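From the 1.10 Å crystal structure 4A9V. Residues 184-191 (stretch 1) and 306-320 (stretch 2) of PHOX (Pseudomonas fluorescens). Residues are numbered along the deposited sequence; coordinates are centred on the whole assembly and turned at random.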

# COMPACT_ATOMS: atom_id res chain seq x y z
N THR A 184 1.51 -5.07 -13.38
CA THR A 184 1.38 -4.55 -14.74
C THR A 184 1.03 -5.68 -15.71
O THR A 184 1.41 -6.83 -15.50
CB THR A 184 2.65 -3.84 -15.23
OG1 THR A 184 3.63 -4.83 -15.57
CG2 THR A 184 3.19 -2.87 -14.20
N PRO A 185 0.40 -5.32 -16.83
CA PRO A 185 0.06 -6.34 -17.82
C PRO A 185 1.26 -6.75 -18.66
O PRO A 185 1.13 -7.66 -19.48
CB PRO A 185 -1.02 -5.66 -18.68
CG PRO A 185 -0.86 -4.21 -18.45
CD PRO A 185 -0.34 -4.07 -17.05
N TRP A 186 2.43 -6.15 -18.44
CA TRP A 186 3.66 -6.62 -19.07
C TRP A 186 4.55 -7.35 -18.10
O TRP A 186 5.74 -7.54 -18.36
CB TRP A 186 4.41 -5.46 -19.75
CG TRP A 186 4.67 -4.26 -18.86
CD1 TRP A 186 5.82 -3.97 -18.14
CD2 TRP A 186 3.77 -3.13 -18.63
NE1 TRP A 186 5.68 -2.79 -17.46
CE2 TRP A 186 4.46 -2.23 -17.72
CE3 TRP A 186 2.51 -2.78 -19.08
CZ2 TRP A 186 3.86 -1.09 -17.21
CZ3 TRP A 186 1.92 -1.62 -18.59
CH2 TRP A 186 2.58 -0.79 -17.69
N GLY A 187 3.95 -7.94 -17.07
CA GLY A 187 4.62 -8.95 -16.26
C GLY A 187 5.58 -8.41 -15.23
O GLY A 187 6.50 -9.11 -14.80
N THR A 188 5.32 -7.20 -14.75
CA THR A 188 6.15 -6.62 -13.71
C THR A 188 5.33 -6.17 -12.49
O THR A 188 4.09 -6.11 -12.52
CB THR A 188 6.99 -5.44 -14.22
OG1 THR A 188 6.13 -4.37 -14.59
CG2 THR A 188 7.88 -5.87 -15.40
N TYR A 189 6.06 -5.94 -11.41
CA TYR A 189 5.49 -5.60 -10.12
C TYR A 189 5.87 -4.16 -9.78
O TYR A 189 7.02 -3.76 -9.97
CB TYR A 189 6.08 -6.54 -9.06
CG TYR A 189 5.56 -6.32 -7.66
CD1 TYR A 189 4.24 -6.61 -7.36
CD2 TYR A 189 6.39 -5.91 -6.62
CE1 TYR A 189 3.75 -6.46 -6.08
CE2 TYR A 189 5.90 -5.75 -5.33
CZ TYR A 189 4.58 -6.06 -5.07
OH TYR A 189 4.06 -5.94 -3.80
N LEU A 190 4.91 -3.39 -9.28
CA LEU A 190 5.18 -2.06 -8.75
C LEU A 190 5.08 -2.09 -7.24
O LEU A 190 4.11 -2.60 -6.67
CB LEU A 190 4.18 -1.05 -9.32
CG LEU A 190 4.09 -0.97 -10.85
CD1 LEU A 190 3.10 0.11 -11.27
CD2 LEU A 190 5.44 -0.75 -11.50
N THR A 191 6.12 -1.57 -6.59
CA THR A 191 6.12 -1.40 -5.16
C THR A 191 6.22 0.09 -4.82
O THR A 191 6.87 0.86 -5.52
CB THR A 191 7.24 -2.22 -4.48
OG1 THR A 191 7.06 -2.16 -3.06
CG2 THR A 191 8.63 -1.70 -4.82
N LYS A 306 1.44 3.25 -26.12
CA LYS A 306 0.54 2.13 -25.97
C LYS A 306 1.27 0.94 -25.37
O LYS A 306 2.43 0.68 -25.69
CB LYS A 306 -0.07 1.75 -27.33
CG LYS A 306 -0.95 2.82 -27.92
CD LYS A 306 -1.47 2.43 -29.29
CE LYS A 306 -2.37 3.51 -29.87
NZ LYS A 306 -2.19 4.83 -29.20
N ILE A 307 0.56 0.19 -24.54
CA ILE A 307 1.05 -1.09 -24.06
C ILE A 307 1.19 -2.04 -25.23
O ILE A 307 0.25 -2.23 -26.01
CB ILE A 307 0.09 -1.70 -23.04
CG1 ILE A 307 -0.09 -0.78 -21.83
CG2 ILE A 307 0.56 -3.08 -22.61
CD1 ILE A 307 -1.30 -1.13 -20.98
N ASN A 308 2.35 -2.67 -25.34
CA ASN A 308 2.55 -3.74 -26.30
C ASN A 308 2.25 -5.07 -25.62
O ASN A 308 3.06 -5.59 -24.87
CB ASN A 308 3.99 -3.71 -26.81
CG ASN A 308 4.21 -4.65 -27.96
OD1 ASN A 308 3.58 -5.70 -28.05
ND2 ASN A 308 5.12 -4.30 -28.86
N HIS A 309 1.03 -5.56 -25.78
CA HIS A 309 0.59 -6.73 -25.03
C HIS A 309 1.32 -7.98 -25.45
O HIS A 309 1.61 -8.84 -24.61
CB HIS A 309 -0.92 -6.92 -25.15
CG HIS A 309 -1.72 -5.92 -24.37
ND1 HIS A 309 -1.83 -5.98 -23.03
CD2 HIS A 309 -2.36 -4.76 -24.77
CE1 HIS A 309 -2.58 -4.94 -22.60
NE2 HIS A 309 -2.88 -4.18 -23.66
N ARG A 310 1.65 -8.11 -26.73
CA ARG A 310 2.19 -9.36 -27.26
C ARG A 310 3.68 -9.51 -27.03
O ARG A 310 4.22 -10.62 -27.14
CB ARG A 310 1.89 -9.48 -28.75
CG ARG A 310 0.44 -9.79 -29.02
CD ARG A 310 0.07 -9.54 -30.47
NE ARG A 310 -1.32 -9.89 -30.73
CZ ARG A 310 -2.36 -9.15 -30.39
NH1 ARG A 310 -2.20 -7.93 -29.90
NH2 ARG A 310 -3.58 -9.63 -30.57
N ASN A 311 4.35 -8.40 -26.74
CA ASN A 311 5.80 -8.36 -26.64
C ASN A 311 6.18 -7.63 -25.34
O ASN A 311 6.41 -6.42 -25.34
CB ASN A 311 6.38 -7.64 -27.86
CG ASN A 311 7.88 -7.76 -27.97
OD1 ASN A 311 8.54 -8.32 -27.10
ND2 ASN A 311 8.44 -7.13 -28.99
N ALA A 312 6.15 -8.35 -24.23
CA ALA A 312 6.20 -7.72 -22.91
C ALA A 312 7.43 -6.82 -22.77
O ALA A 312 7.33 -5.72 -22.22
CB ALA A 312 6.20 -8.78 -21.82
N LYS A 313 8.58 -7.32 -23.19
CA LYS A 313 9.84 -6.62 -22.99
C LYS A 313 9.90 -5.30 -23.76
O LYS A 313 10.69 -4.42 -23.42
CB LYS A 313 11.02 -7.51 -23.36
CG LYS A 313 11.17 -7.78 -24.85
CD LYS A 313 12.22 -8.84 -25.13
CE LYS A 313 12.14 -9.36 -26.56
NZ LYS A 313 11.59 -8.34 -27.50
N ALA A 314 9.04 -5.14 -24.77
CA ALA A 314 9.00 -3.89 -25.51
C ALA A 314 8.50 -2.72 -24.66
O ALA A 314 8.63 -1.56 -25.04
CB ALA A 314 8.14 -4.04 -26.75
N ASN A 315 7.92 -3.04 -23.50
CA ASN A 315 7.39 -2.03 -22.58
C ASN A 315 8.40 -1.57 -21.54
O ASN A 315 8.03 -0.94 -20.55
CB ASN A 315 6.15 -2.58 -21.88
CG ASN A 315 5.07 -2.97 -22.86
OD1 ASN A 315 4.45 -2.12 -23.49
ND2 ASN A 315 4.89 -4.27 -23.05
N ARG A 316 9.68 -1.84 -21.78
CA ARG A 316 10.72 -1.55 -20.80
C ARG A 316 10.59 -0.14 -20.22
O ARG A 316 10.79 0.07 -19.03
CB ARG A 316 12.09 -1.72 -21.45
CG ARG A 316 13.26 -1.58 -20.49
CD ARG A 316 14.58 -1.52 -21.24
NE ARG A 316 14.72 -0.26 -21.97
CZ ARG A 316 15.46 -0.10 -23.06
NH1 ARG A 316 16.30 -1.05 -23.44
NH2 ARG A 316 15.50 1.09 -23.66
N ASP A 317 10.39 0.84 -21.10
CA ASP A 317 10.43 2.24 -20.70
C ASP A 317 9.06 2.89 -20.57
O ASP A 317 8.96 4.11 -20.53
CB ASP A 317 11.26 3.07 -21.69
CG ASP A 317 12.64 2.50 -21.94
OD1 ASP A 317 13.27 2.01 -20.97
OD2 ASP A 317 13.15 2.64 -23.08
N ILE A 318 7.99 2.09 -20.59
CA ILE A 318 6.66 2.66 -20.73
C ILE A 318 6.34 3.64 -19.59
O ILE A 318 5.70 4.67 -19.81
CB ILE A 318 5.57 1.57 -20.88
CG1 ILE A 318 4.25 2.18 -21.34
CG2 ILE A 318 5.40 0.76 -19.60
CD1 ILE A 318 3.18 1.16 -21.65
N LEU A 319 6.81 3.34 -18.38
CA LEU A 319 6.52 4.20 -17.23
C LEU A 319 7.49 5.36 -17.08
O LEU A 319 7.40 6.10 -16.10
CB LEU A 319 6.47 3.37 -15.95
CG LEU A 319 5.40 2.28 -15.90
CD1 LEU A 319 5.43 1.57 -14.55
CD2 LEU A 319 4.01 2.83 -16.21
N ASP A 320 8.35 5.59 -18.08
CA ASP A 320 9.25 6.74 -18.07
C ASP A 320 8.71 7.95 -18.83
O ASP A 320 9.32 9.02 -18.77
CB ASP A 320 10.62 6.37 -18.65
CG ASP A 320 11.46 5.55 -17.69
OD1 ASP A 320 11.17 5.49 -16.47
OD2 ASP A 320 12.49 5.01 -18.16
O HOH W 1 -0.66 -8.05 -21.53
O HOH W 2 8.29 -6.94 -19.12

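Trp-186 dominates this contact. It is buried, and stretch 2 covers more of it than of any other residue in stretch 1. It sits in a type I turn that runs from Thr-184 to Gly-187, and its CA-to-CB bond points toward stretch 2. With chi1 at 52° (p), the indole lies across residues from both ends of that stretch. Two groups pack over one face of the ring. Asn-315 CB lies 4.0 Å from the centroid of the Trp-186 five-membered ring, and Ile-318 CG2 lies 3.8 Å from that of the Trp-186 six-membered ring. Both are CH-pi contacts. Ile-318 CG2 also comes within 3.4 Å of Trp-186 CZ2. Ile-307 approaches obliquely, with its CG1 3.9 Å from Trp-186 CZ3. The indole NE1 bonds elsewhere in the structure.

Leu-319 has the largest covered area in stretch 2. Leu-319 CG meets the edge of the indole, 3.9 Å from Trp-186 CZ2. Leu-319 CD1 also touches Leu-190 CD2 at 3.8 Å. Leu-319 thus links the tryptophan to the strand that begins at Tyr-189.

Pro-185, itself exposed, extends the contact. Pro-185 CG packs 4.0 Å from Ile-307 CD1. Pro-185 CB lies 4.3 Å from His-309 CE1, at the edge of the imidazole.

No direct hydrogen bond crosses between the stretches; water supplies the polar links. Water 1 donates to Pro-185 O at 2.7 Å and hydrogen-bonds to His-309 ND1 at 2.8 Å. Water 2 donates to Trp-186 O at 2.7 Å, and weakly to Ala-312 O at 3.5 Å.

The amide of Asn-315 is engaged within its own stretch. Asn-308 N donates to Asn-315 OD1 at 2.9 Å, and Asn-315 ND2 donates to Asn-308 O at 2.9 Å. These bonds tie Asn-315, which packs on the indole face, to the backbone of Asn-308.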